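Local atomic coordinates of protein translation factor SUI1 homolog (Pyrococcus horikoshii, PDB entry 5ZCY), a protein that probably acts as an archaeal translation initiation factor (aIF1) of the SUI1 family and may bind mRNA. Residues A[47-50]-A[51-54]. Residues are numbered along the deposited sequence; the frame is centred on the assembly and turned at random.
Sequences EFDL and EEIA
Asp49 O accepts the amide N-H of Ile53 at 3.1 Å, and Leu50 O takes that of Ala54, so the first turn of helix 50-61 starts directly from the loop. Asp49 is the N-cap of this helix. Its CG stands anti to the backbone N (chi1 180°), which turns the carboxylate over the start of the helix. There Asp49 OD1 accepts a weak capping bond from Glu52 N at 3.3 Å. Asp49 OD1 also lies 3.0 Å from Glu51 N. Negative charge at this end should suit the helix dipole.

The carboxylate planes of Asp49 and Glu52 are 58° apart. Asp49 OD2 and Glu52 OE1, two like charges, stay 4.0 Å from each other without a direct bond. A water between them donates to both. A second water accepts from Asp49 N and donates to Glu52 OE1. That oxygen therefore receives two water bonds, which tie the loop backbone and the cap to one glutamate. A nitrate ion, probably from the crystallisation liquor, also lies close to the Glu52 side chain.

Apolar side chains complete the contact. Leu50, Ile53 and Ala54 all touch Ile72 of strand 71-75, which seats the start of the helix on the sheet. Ile53 also reaches Leu89. With CG1 anti to its carbonyl carbon (chi1 -63°), Ile53 directs its longer branch back toward the loop, where Ile53 CD1 meets Phe48 CB at 4.0 Å.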
loop_
_atom_site.group_PDB
_atom_site.type_symbol
_atom_site.label_atom_id
_atom_site.label_comp_id
_atom_site.label_asym_id
_atom_site.label_seq_id
_atom_site.Cartn_x
_atom_site.Cartn_y
_atom_site.Cartn_z
ATOM N N GLU A 47 14.614 -4.070 -2.852
ATOM C CA GLU A 47 15.246 -2.973 -2.287
ATOM C C GLU A 47 14.684 -2.648 -0.871
ATOM O O GLU A 47 15.395 -2.233 -0.029
ATOM C CB GLU A 47 15.072 -1.707 -3.159
ATOM C CG GLU A 47 15.599 -1.640 -4.568
ATOM C CD GLU A 47 15.609 -0.171 -5.054
ATOM O OE1 GLU A 47 15.291 0.070 -6.233
ATOM O OE2 GLU A 47 15.942 0.708 -4.235
ATOM N N PHE A 48 13.339 -2.764 -0.724
ATOM C CA PHE A 48 12.684 -2.332 0.531
ATOM C C PHE A 48 12.042 -3.477 1.226
ATOM O O PHE A 48 11.746 -4.470 0.660
ATOM C CB PHE A 48 11.612 -1.253 0.198
ATOM C CG PHE A 48 12.164 -0.117 -0.710
ATOM C CD1 PHE A 48 13.202 0.626 -0.273
ATOM C CD2 PHE A 48 11.635 0.139 -1.881
ATOM C CE1 PHE A 48 13.760 1.613 -1.072
ATOM C CE2 PHE A 48 12.176 1.178 -2.694
ATOM C CZ PHE A 48 13.189 1.863 -2.248
ATOM N N ASP A 49 11.950 -3.328 2.540
ATOM C CA ASP A 49 11.396 -4.395 3.421
ATOM C C ASP A 49 9.881 -4.167 3.508
ATOM O O ASP A 49 9.405 -3.266 4.310
ATOM C CB ASP A 49 12.014 -4.262 4.800
ATOM C CG ASP A 49 11.539 -5.254 5.760
ATOM O OD1 ASP A 49 10.611 -6.034 5.485
ATOM O OD2 ASP A 49 12.108 -5.292 6.861
ATOM N N LEU A 50 9.111 -4.933 2.726
ATOM C CA LEU A 50 7.684 -4.721 2.760
ATOM C C LEU A 50 7.068 -5.031 4.102
ATOM O O LEU A 50 6.014 -4.458 4.405
ATOM C CB LEU A 50 6.960 -5.557 1.727
ATOM C CG LEU A 50 7.393 -5.327 0.308
ATOM C CD1 LEU A 50 6.452 -6.109 -0.603
ATOM C CD2 LEU A 50 7.480 -3.866 -0.063
ATOM N N GLU A 51 7.644 -5.966 4.887
ATOM C CA GLU A 51 7.118 -6.239 6.242
ATOM C C GLU A 51 7.174 -5.026 7.096
ATOM O O GLU A 51 6.271 -4.696 7.860
ATOM C CB GLU A 51 7.888 -7.390 6.929
ATOM C CG GLU A 51 7.706 -8.749 6.319
ATOM C CD GLU A 51 8.548 -9.885 6.998
ATOM O OE1 GLU A 51 9.640 -9.640 7.494
ATOM O OE2 GLU A 51 8.088 -11.026 7.048
ATOM N N GLU A 52 8.296 -4.304 6.993
ATOM C CA GLU A 52 8.449 -3.132 7.763
ATOM C C GLU A 52 7.491 -1.985 7.413
ATOM O O GLU A 52 6.961 -1.295 8.261
ATOM C CB GLU A 52 9.981 -2.684 7.688
ATOM C CG GLU A 52 10.329 -1.493 8.365
ATOM C CD GLU A 52 11.828 -1.018 8.239
ATOM O OE1 GLU A 52 12.583 -1.302 7.221
ATOM O OE2 GLU A 52 11.999 -0.183 9.134
ATOM N N ILE A 53 7.377 -1.823 6.110
ATOM C CA ILE A 53 6.419 -0.807 5.595
ATOM C C ILE A 53 5.012 -1.191 5.992
ATOM O O ILE A 53 4.296 -0.281 6.460
ATOM C CB ILE A 53 6.551 -0.654 4.043
ATOM C CG1 ILE A 53 7.969 -0.125 3.740
ATOM C CG2 ILE A 53 5.454 0.264 3.509
ATOM C CD1 ILE A 53 8.358 -0.164 2.303
ATOM N N ALA A 54 4.662 -2.456 5.913
ATOM C CA ALA A 54 3.341 -2.884 6.390
ATOM C C ALA A 54 3.141 -2.576 7.835
ATOM O O ALA A 54 2.063 -2.075 8.196
ATOM C CB ALA A 54 3.090 -4.310 6.081
HETATM O O HOH W 1 14.146 -3.645 7.646
HETATM O O HOH W 2 12.348 -0.949 4.295
#